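Local atomic coordinates of carbohydrate esterase family 2 (CE2) (Chaetomium olivicolor, PDB entry 4XVH), a protein that probably removes acetyl groups from xylan, joining a jelly-roll beta-sandwich domain to an SGNH-type esterase domain. Residues 43-46 with 52-55; 78-83 with 154-159; 121-126 with 131-136; 138-141 with 145-148. All coordinates share one frame; numbering follows the deposited sequence.

Contact 1: residues 43-46 with 52-55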
loop_
_atom_site.group_PDB
_atom_site.type_symbol
_atom_site.label_atom_id
_atom_site.label_comp_id
_atom_site.label_asym_id
_atom_site.label_seq_id
_atom_site.Cartn_x
_atom_site.Cartn_y
_atom_site.Cartn_z
ATOM N N SER A 43 1.620 4.200 13.087
ATOM C CA SER A 43 3.075 4.167 13.264
ATOM C C SER A 43 3.700 4.646 11.980
ATOM O O SER A 43 3.097 4.540 10.919
ATOM C CB SER A 43 3.601 2.778 13.645
ATOM O OG SER A 43 3.435 1.841 12.608
ATOM N N VAL A 44 4.893 5.199 12.101
ATOM C CA VAL A 44 5.590 5.770 10.979
ATOM C C VAL A 44 7.032 5.351 11.078
ATOM O O VAL A 44 7.528 5.060 12.191
ATOM C CB VAL A 44 5.524 7.341 10.970
ATOM C CG1 VAL A 44 4.081 7.850 10.895
ATOM C CG2 VAL A 44 6.232 7.891 12.218
ATOM N N ASP A 45 7.690 5.324 9.922
ATOM C CA ASP A 45 9.147 5.264 9.815
ATOM C C ASP A 45 9.684 6.668 9.635
ATOM O O ASP A 45 9.212 7.380 8.742
ATOM C CB ASP A 45 9.583 4.438 8.601
ATOM C CG ASP A 45 9.548 2.953 8.839
ATOM O OD1 ASP A 45 9.240 2.510 9.973
ATOM O OD2 ASP A 45 9.885 2.219 7.880
ATOM N N LEU A 46 10.691 7.057 10.405
ATOM C CA LEU A 46 11.369 8.332 10.153
ATOM C C LEU A 46 12.790 8.009 9.710
ATOM O O LEU A 46 13.542 7.364 10.471
ATOM C CB LEU A 46 11.353 9.216 11.416
ATOM C CG LEU A 46 12.038 10.582 11.269
ATOM C CD1 LEU A 46 11.174 11.521 10.426
ATOM C CD2 LEU A 46 12.310 11.163 12.651
ATOM N N GLU A 52 18.819 3.890 8.978
ATOM C CA GLU A 52 17.836 2.925 9.451
ATOM C C GLU A 52 16.569 3.634 9.913
ATOM O O GLU A 52 16.626 4.662 10.588
ATOM C CB GLU A 52 18.412 2.092 10.598
ATOM C CG GLU A 52 19.616 1.263 10.194
ATOM C CD GLU A 52 19.227 0.180 9.198
ATOM O OE1 GLU A 52 18.210 -0.499 9.459
ATOM O OE2 GLU A 52 19.910 0.029 8.161
ATOM N N PRO A 53 15.409 3.099 9.528
ATOM C CA PRO A 53 14.136 3.723 9.905
ATOM C C PRO A 53 13.979 3.851 11.408
ATOM O O PRO A 53 14.287 2.891 12.110
ATOM C CB PRO A 53 13.091 2.753 9.325
ATOM C CG PRO A 53 13.786 2.090 8.196
ATOM C CD PRO A 53 15.217 1.924 8.657
ATOM N N ILE A 54 13.561 5.014 11.904
ATOM C CA ILE A 54 13.228 5.139 13.321
ATOM C C ILE A 54 11.744 4.876 13.393
ATOM O O ILE A 54 10.968 5.562 12.717
ATOM C CB ILE A 54 13.561 6.523 13.895
ATOM C CG1 ILE A 54 15.043 6.861 13.615
ATOM C CG2 ILE A 54 13.221 6.569 15.393
ATOM C CD1 ILE A 54 15.450 8.311 13.957
ATOM N N VAL A 55 11.344 3.850 14.139
ATOM C CA VAL A 55 9.929 3.478 14.169
ATOM C C VAL A 55 9.234 4.201 15.305
ATOM O O VAL A 55 9.635 4.072 16.477
ATOM C CB VAL A 55 9.731 1.967 14.326
ATOM C CG1 VAL A 55 8.236 1.637 14.352
ATOM C CG2 VAL A 55 10.459 1.227 13.185
#
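D45 and L46 pair antiparallel with V55 and I54, where strands 44-48 and 54-56 form a beta hairpin of the N-terminal jelly-roll domain. L46 and I54 are the hydrogen-bonded pair: L46 N donates to I54 O at 2.8 Å and I54 N returns the bond to L46 O at 2.8 Å, both fairly straight at 161° and 168°. D45 and V55 make the adjoining non-hydrogen-bonded pair, where D45 CA leans on I54 O and V55 CA on V44 O in CA-H...O contacts.

On the face of L46 and I54 the side chains meet at their roots, CB to CB at 4.3 Å. The leucine then carries on toward V77 and L79 of strand 73-81; residues 43-46 are buried, those of 52-55 more open. On the other face D45 lies alongside P53 and V55, all three pointing the same way. Its carboxylate rests on aliphatic carbon here and takes its charge partner from R82, whose NH1 forms a salt bridge with D45 OD1. CG of D45 stands anti to the carbonyl carbon (chi1 -81°), which brings OD2 to 3.6 Å from P53 CB and OD1 to 3.7 Å from V55 CG2.

Contact 2: residues 78-83 with 154-159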
loop_
_atom_site.group_PDB
_atom_site.type_symbol
_atom_site.label_atom_id
_atom_site.label_comp_id
_atom_site.label_asym_id
_atom_site.label_seq_id
_atom_site.Cartn_x
_atom_site.Cartn_y
_atom_site.Cartn_z
ATOM N N VAL A 78 12.895 11.709 5.546
ATOM C CA VAL A 78 11.761 11.038 4.892
ATOM C C VAL A 78 10.900 10.373 5.954
ATOM O O VAL A 78 11.389 9.556 6.746
ATOM C CB VAL A 78 12.225 9.993 3.863
ATOM C CG1 VAL A 78 11.022 9.213 3.262
ATOM C CG2 VAL A 78 13.013 10.674 2.756
ATOM N N LEU A 79 9.639 10.779 6.010
ATOM C CA LEU A 79 8.642 10.182 6.894
ATOM C C LEU A 79 7.639 9.377 6.098
ATOM O O LEU A 79 7.028 9.918 5.159
ATOM C CB LEU A 79 7.884 11.282 7.662
ATOM C CG LEU A 79 6.746 10.835 8.590
ATOM C CD1 LEU A 79 7.359 10.260 9.849
ATOM C CD2 LEU A 79 5.809 12.001 8.960
ATOM N N ARG A 80 7.412 8.127 6.491
ATOM C CA ARG A 80 6.385 7.337 5.840
ATOM C C ARG A 80 5.508 6.542 6.801
ATOM O O ARG A 80 6.026 5.932 7.742
ATOM C CB ARG A 80 7.025 6.398 4.852
ATOM C CG ARG A 80 7.313 7.093 3.525
ATOM C CD ARG A 80 7.823 6.092 2.608
ATOM N NE ARG A 80 8.298 6.591 1.315
ATOM C CZ ARG A 80 7.526 6.895 0.275
ATOM N NH1 ARG A 80 6.207 6.880 0.385
ATOM N NH2 ARG A 80 8.083 7.254 -0.871
ATOM N N ARG A 81 4.207 6.575 6.597
ATOM C CA ARG A 81 3.273 5.819 7.380
ATOM C C ARG A 81 3.477 4.334 7.165
ATOM O O ARG A 81 3.461 3.877 6.084
ATOM C CB ARG A 81 1.851 6.121 6.954
ATOM C CG ARG A 81 0.990 6.839 7.938
ATOM C CD ARG A 81 -0.279 7.292 7.278
ATOM N NE ARG A 81 -1.477 6.511 7.457
ATOM C CZ ARG A 81 -2.045 6.238 8.607
ATOM N NH1 ARG A 81 -1.454 6.546 9.714
ATOM N NH2 ARG A 81 -3.161 5.593 8.638
ATOM N N ARG A 82 3.551 3.603 8.241
ATOM C CA ARG A 82 3.640 2.146 8.184
ATOM C C ARG A 82 2.247 1.499 8.129
ATOM O O ARG A 82 2.096 0.370 7.641
ATOM C CB ARG A 82 4.360 1.613 9.441
ATOM C CG ARG A 82 5.817 2.022 9.573
ATOM C CD ARG A 82 6.272 1.948 11.011
ATOM N NE ARG A 82 6.163 0.614 11.604
ATOM C CZ ARG A 82 7.085 -0.354 11.476
ATOM N NH1 ARG A 82 8.204 -0.153 10.781
ATOM N NH2 ARG A 82 6.906 -1.533 12.082
ATOM N N SER A 83 1.256 2.201 8.695
ATOM C CA SER A 83 -0.035 1.611 9.028
ATOM C C SER A 83 -1.178 2.160 8.188
ATOM O O SER A 83 -0.955 2.939 7.248
ATOM C CB SER A 83 -0.347 1.829 10.525
ATOM O OG SER A 83 -0.304 3.210 10.852
ATOM N N ALA A 154 11.270 4.104 -8.195
ATOM C CA ALA A 154 10.013 4.796 -8.483
ATOM C C ALA A 154 9.315 5.358 -7.243
ATOM O O ALA A 154 9.340 4.742 -6.184
ATOM C CB ALA A 154 9.041 3.867 -9.203
ATOM N N ASP A 155 8.673 6.520 -7.401
ATOM C CA ASP A 155 7.711 6.987 -6.403
ATOM C C ASP A 155 6.516 6.039 -6.448
ATOM O O ASP A 155 6.277 5.350 -7.458
ATOM C CB ASP A 155 7.260 8.439 -6.686
ATOM C CG ASP A 155 8.071 9.462 -5.903
ATOM O OD1 ASP A 155 8.685 9.090 -4.882
ATOM O OD2 ASP A 155 8.118 10.631 -6.309
ATOM N N TYR A 156 5.743 5.991 -5.377
ATOM C CA TYR A 156 4.608 5.085 -5.396
ATOM C C TYR A 156 3.447 5.690 -4.598
ATOM O O TYR A 156 3.611 6.679 -3.857
ATOM C CB TYR A 156 4.993 3.697 -4.848
ATOM C CG TYR A 156 5.590 3.760 -3.460
ATOM C CD1 TYR A 156 4.776 3.730 -2.335
ATOM C CD2 TYR A 156 6.975 3.855 -3.271
ATOM C CE1 TYR A 156 5.306 3.785 -1.059
ATOM C CE2 TYR A 156 7.512 3.916 -1.991
ATOM C CZ TYR A 156 6.664 3.868 -0.896
ATOM O OH TYR A 156 7.155 3.923 0.381
ATOM N N SER A 157 2.281 5.106 -4.803
ATOM C CA SER A 157 1.087 5.423 -4.054
ATOM C C SER A 157 0.401 4.116 -3.706
ATOM O O SER A 157 0.037 3.348 -4.605
ATOM C CB SER A 157 0.138 6.310 -4.860
ATOM O OG SER A 157 -1.014 6.567 -4.099
ATOM N N VAL A 158 0.282 3.853 -2.404
ATOM C CA VAL A 158 -0.421 2.678 -1.917
ATOM C C VAL A 158 -1.854 3.069 -1.579
ATOM O O VAL A 158 -2.083 4.002 -0.804
ATOM C CB VAL A 158 0.248 2.086 -0.653
ATOM C CG1 VAL A 158 -0.577 0.919 -0.098
ATOM C CG2 VAL A 158 1.673 1.618 -0.973
ATOM N N VAL A 159 -2.802 2.366 -2.181
ATOM C CA VAL A 159 -4.200 2.517 -1.842
ATOM C C VAL A 159 -4.698 1.159 -1.424
ATOM O O VAL A 159 -4.971 0.313 -2.273
ATOM C CB VAL A 159 -5.040 3.049 -3.011
ATOM C CG1 VAL A 159 -6.487 3.250 -2.544
ATOM C CG2 VAL A 159 -4.479 4.381 -3.469
HETATM O O HOH W 1 6.676 7.910 -3.202
HETATM O O HOH W 2 3.863 7.086 -1.151
#
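R80 and Y156 reach for each other from opposite directions, and the guanidinium lies over the phenol end of the tyrosine. The two planes are only 18° apart, with Y156 CZ 3.2 Å above the centre of the guanidinium. R80 CZ comes to 3.0 Å from Y156 OH. Although R80 NE and NH1 are also close to this oxygen, it sits over the flat face of the group, where the N-H bonds do not point, so neither nitrogen is hydrogen-bonded to it. An extended chain from CG to NE carries the guanidinium to the tyrosine.

This contact spans the two domains of the enzyme: R80 belongs to strand 73-81 of the N-terminal beta-sandwich, and Y156 to strand 155-160, an outermost strand of the parallel sheet in the SGNH hydrolase domain. V146 and A149 of helix 144-151 pack against the tyrosine.

At the guanidinium edge the contact is looser and runs through water. Water 1 accepts from R80 NH2 at 2.8 Å and from Y156 N, and donates to D155 OD1 at 2.9 Å, bridging opposite charges that stand 4.5 Å apart between R80 NH2 and D155 OD1. Water 2 accepts from R80 NH1 and donates to Y156 O at 2.7 Å. R80 NH1 also bonds to G19 O, and D155 OD2 pairs with R3.

Contact 3: residues 121-126 with 131-136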
loop_
_atom_site.group_PDB
_atom_site.type_symbol
_atom_site.label_atom_id
_atom_site.label_comp_id
_atom_site.label_asym_id
_atom_site.label_seq_id
_atom_site.Cartn_x
_atom_site.Cartn_y
_atom_site.Cartn_z
ATOM N N VAL A 121 -1.268 -3.475 2.437
ATOM C CA VAL A 121 -1.022 -2.619 3.588
ATOM C C VAL A 121 0.296 -2.976 4.263
ATOM O O VAL A 121 1.109 -2.102 4.563
ATOM C CB VAL A 121 -2.135 -2.752 4.650
ATOM C CG1 VAL A 121 -1.687 -2.087 5.965
ATOM C CG2 VAL A 121 -3.456 -2.145 4.139
ATOM N N GLY A 122 0.500 -4.277 4.482
ATOM C CA GLY A 122 1.561 -4.724 5.362
ATOM C C GLY A 122 1.066 -5.130 6.735
ATOM O O GLY A 122 1.791 -5.033 7.703
ATOM N N TYR A 123 -0.187 -5.564 6.795
ATOM C CA TYR A 123 -0.800 -6.138 8.004
ATOM C C TYR A 123 0.114 -7.162 8.664
ATOM O O TYR A 123 0.534 -8.120 8.004
ATOM C CB TYR A 123 -2.129 -6.797 7.595
ATOM C CG TYR A 123 -3.002 -7.339 8.705
ATOM C CD1 TYR A 123 -2.667 -8.526 9.363
ATOM C CD2 TYR A 123 -4.179 -6.682 9.069
ATOM C CE1 TYR A 123 -3.458 -9.035 10.365
ATOM C CE2 TYR A 123 -5.001 -7.186 10.073
ATOM C CZ TYR A 123 -4.632 -8.363 10.722
ATOM O OH TYR A 123 -5.413 -8.882 11.729
ATOM N N GLY A 124 0.406 -7.011 9.957
ATOM C CA GLY A 124 1.066 -8.098 10.686
ATOM C C GLY A 124 2.500 -8.417 10.284
ATOM O O GLY A 124 3.095 -9.383 10.788
ATOM N N LEU A 125 3.072 -7.578 9.411
ATOM C CA LEU A 125 4.349 -7.897 8.758
ATOM C C LEU A 125 5.493 -8.077 9.776
ATOM O O LEU A 125 6.294 -9.011 9.670
ATOM C CB LEU A 125 4.686 -6.800 7.735
ATOM C CG LEU A 125 5.795 -7.068 6.712
ATOM C CD1 LEU A 125 5.615 -6.126 5.489
ATOM C CD2 LEU A 125 7.219 -6.913 7.322
ATOM N N ASP A 126 5.563 -7.181 10.762
ATOM C CA ASP A 126 6.640 -7.240 11.751
ATOM C C ASP A 126 6.297 -8.209 12.873
ATOM O O ASP A 126 7.077 -8.353 13.822
ATOM C CB ASP A 126 6.907 -5.848 12.369
ATOM C CG ASP A 126 7.692 -4.910 11.441
ATOM O OD1 ASP A 126 7.823 -5.192 10.252
ATOM O OD2 ASP A 126 8.174 -3.854 11.910
ATOM N N CYS A 131 0.216 -13.488 16.915
ATOM C CA CYS A 131 0.225 -12.139 17.468
ATOM C C CYS A 131 -1.029 -11.381 17.057
ATOM O O CYS A 131 -1.639 -11.683 16.022
ATOM C CB CYS A 131 1.481 -11.367 17.029
ATOM S SG CYS A 131 1.788 -11.407 15.207
ATOM N N THR A 132 -1.424 -10.411 17.883
ATOM C CA THR A 132 -2.496 -9.489 17.507
ATOM C C THR A 132 -1.940 -8.322 16.699
ATOM O O THR A 132 -0.983 -7.662 17.109
ATOM C CB THR A 132 -3.239 -8.973 18.757
ATOM O OG1 THR A 132 -3.905 -10.084 19.370
ATOM C CG2 THR A 132 -4.260 -7.930 18.379
ATOM N N ASN A 133 -2.515 -8.095 15.528
ATOM C CA ASN A 133 -2.066 -6.994 14.681
ATOM C C ASN A 133 -2.267 -5.677 15.397
ATOM O O ASN A 133 -3.242 -5.512 16.138
ATOM C CB ASN A 133 -2.823 -6.962 13.359
ATOM C CG ASN A 133 -2.213 -5.972 12.372
ATOM O OD1 ASN A 133 -0.996 -5.998 12.112
ATOM N ND2 ASN A 133 -3.047 -5.101 11.816
ATOM N N THR A 134 -1.343 -4.750 15.188
ATOM C CA THR A 134 -1.459 -3.397 15.731
ATOM C C THR A 134 -0.942 -2.461 14.655
ATOM O O THR A 134 -0.254 -2.919 13.739
ATOM C CB THR A 134 -0.616 -3.184 16.979
ATOM O OG1 THR A 134 0.770 -3.336 16.619
ATOM C CG2 THR A 134 -0.974 -4.188 18.105
ATOM N N ALA A 135 -1.234 -1.166 14.760
ATOM C CA ALA A 135 -0.619 -0.205 13.842
ATOM C C ALA A 135 0.906 -0.346 13.923
ATOM O O ALA A 135 1.592 -0.286 12.902
ATOM C CB ALA A 135 -1.036 1.252 14.185
ATOM N N ALA A 136 1.428 -0.538 15.140
ATOM C CA ALA A 136 2.887 -0.609 15.325
ATOM C C ALA A 136 3.507 -1.796 14.559
ATOM O O ALA A 136 4.629 -1.697 14.083
ATOM C CB ALA A 136 3.237 -0.702 16.811
#
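N133 meets Y123 and G124 where the loop running on from the end of helix 118-121 faces a later part of the same connection in the SGNH hydrolase domain, the CA atoms of G124 and N133 being 5.2 Å apart.

Along 131-136, C131, in a disulfide with C303, comes first, and N133 then turns its side chain toward 121-126 and makes the whole of the direct contact. With CG anti to the backbone N (chi1 -170°), its amide is laid over one face of the Y123 ring, the planes 21° apart. ND2 stands above the rim, 3.3 Å from Y123 CE2, and CB adds a CH-pi contact 3.9 Å from the ring centroid. OD1 of N133 accepts from G124 N at 2.8 Å, but the bond is weak, bent to 125° at the hydrogen. G124 is the third residue of a type II turn from G122 to L125, and its positive phi suits that place. Further on, A135 O and A136 O bond to S43 and R82 of the N-terminal domain.

The ring of Y123 also meets that of H306, bonds through OH to D304 and touches the bound polyethylene glycol, whose pocket includes S118 and H306, so the contact borders what is probably the active site. Both ends of the buried amide are engaged, as ND2 donates to Y87 OH and E138 OE2; these bonds probably limit rotation of the amide and of the ring, the ring being the part that touches the ligand.

Contact 4: residues 138-141 with 145-148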
loop_
_atom_site.group_PDB
_atom_site.type_symbol
_atom_site.label_atom_id
_atom_site.label_comp_id
_atom_site.label_asym_id
_atom_site.label_seq_id
_atom_site.Cartn_x
_atom_site.Cartn_y
_atom_site.Cartn_z
ATOM N N GLU A 138 2.255 -3.188 11.746
ATOM C CA GLU A 138 2.116 -3.015 10.312
ATOM C C GLU A 138 3.383 -2.365 9.772
ATOM O O GLU A 138 3.999 -1.547 10.458
ATOM C CB GLU A 138 0.865 -2.179 9.994
ATOM C CG GLU A 138 -0.383 -2.869 10.487
ATOM C CD GLU A 138 -1.630 -2.307 9.858
ATOM O OE1 GLU A 138 -1.642 -1.070 9.647
ATOM O OE2 GLU A 138 -2.577 -3.103 9.566
ATOM N N ASP A 139 3.764 -2.688 8.540
ATOM C CA ASP A 139 5.031 -2.161 8.045
ATOM C C ASP A 139 4.970 -1.967 6.530
ATOM O O ASP A 139 5.603 -2.707 5.783
ATOM C CB ASP A 139 6.188 -3.107 8.427
ATOM C CG ASP A 139 7.564 -2.453 8.319
ATOM O OD1 ASP A 139 7.693 -1.432 7.609
ATOM O OD2 ASP A 139 8.538 -2.968 8.954
ATOM N N ASN A 140 4.195 -0.976 6.088
ATOM C CA ASN A 140 4.022 -0.767 4.661
ATOM C C ASN A 140 5.366 -0.608 3.940
ATOM O O ASN A 140 5.481 -1.079 2.825
ATOM C CB ASN A 140 3.119 0.459 4.380
ATOM C CG ASN A 140 2.792 0.612 2.886
ATOM O OD1 ASN A 140 3.236 1.572 2.230
ATOM N ND2 ASN A 140 2.029 -0.358 2.334
ATOM N N PRO A 141 6.373 0.067 4.559
ATOM C CA PRO A 141 7.639 0.240 3.812
ATOM C C PRO A 141 8.373 -1.077 3.506
ATOM O O PRO A 141 9.348 -1.062 2.711
ATOM C CB PRO A 141 8.489 1.116 4.738
ATOM C CG PRO A 141 7.481 1.947 5.532
ATOM C CD PRO A 141 6.296 0.980 5.733
ATOM N N GLY A 145 5.020 -4.502 -2.615
ATOM C CA GLY A 145 4.810 -3.447 -3.609
ATOM C C GLY A 145 5.776 -2.282 -3.440
ATOM O O GLY A 145 6.308 -1.731 -4.405
ATOM N N VAL A 146 5.988 -1.877 -2.195
ATOM C CA VAL A 146 6.960 -0.812 -1.910
ATOM C C VAL A 146 8.413 -1.223 -2.211
ATOM O O VAL A 146 9.202 -0.442 -2.776
ATOM C CB VAL A 146 6.798 -0.370 -0.450
ATOM C CG1 VAL A 146 7.932 0.604 -0.047
ATOM C CG2 VAL A 146 5.376 0.278 -0.306
ATOM N N LEU A 147 8.770 -2.451 -1.853
ATOM C CA LEU A 147 10.115 -2.931 -2.129
ATOM C C LEU A 147 10.386 -2.991 -3.666
ATOM O O LEU A 147 11.492 -2.698 -4.123
ATOM C CB LEU A 147 10.322 -4.302 -1.480
ATOM C CG LEU A 147 10.386 -4.284 0.056
ATOM C CD1 LEU A 147 10.664 -5.720 0.586
ATOM C CD2 LEU A 147 11.492 -3.291 0.504
ATOM N N ALA A 148 9.369 -3.357 -4.438
ATOM C CA ALA A 148 9.466 -3.331 -5.898
ATOM C C ALA A 148 9.659 -1.897 -6.402
ATOM O O ALA A 148 10.492 -1.662 -7.267
ATOM C CB ALA A 148 8.201 -3.960 -6.546
#
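V146 packs its two methyl groups against the backbone oxygens of N140 and P141, and these van der Waals contacts make up most of the interface. CG2 lies 3.4 Å from N140 O, and CG1 lies 3.5 Å from P141 O. The branches are divided between the two carbonyls by the valine torsion: CG1 is anti to the backbone N (chi1 172°), leaving CG2 anti to the carbonyl carbon. L147 adds a smaller contact of the same kind, its CD2 3.8 Å from P141 O. The CA atoms come nearest at P141 and V146, 5.9 Å apart.

Here the short 3-10 segment that begins at N140 lies against helix 144-151. In the SGNH hydrolase domain this helix is followed in the chain by strand 155-160, an outermost strand of the parallel sheet, and V146 also packs on V158 of that strand.

Side chain meets side chain where N140 crosses V146 at about a right angle, the amide OD1 approaching CG2 of the valine at 3.6 Å. N140 touches V158 as well, so the asparagine and the valine share a neighbour in the strand.

Polar bonding is supplied from around the interface. N140 O accepts from T143 OG1 within the connecting turn, and N140 ND2 donates to V121 O at the end of helix 118-121.

In the fold
Contact 1 lies farthest out, about 16 Å from the chain centre to its own, whereas contacts 2 and 4 are each centred about 7 Å away; all three are partly buried, while contact 3, about 13 Å out, is buried. Chemistry follows place: paired backbone in the hairpin of contact 1, a guanidinium lying nearly parallel over a phenol, with bridging waters, between domains in contact 2, an amide-ring stack near the ligand in contact 3, and methyl groups on carbonyls in contact 4. Contact 1 and the 78-83 side of contact 2 lie in one sheet, D45 N bonding to R80 O at 2.8 Å. R82 reaches D126 and, by backbone, N140. Contacts 3 and 4 are nested within the loop that contact 2 closes.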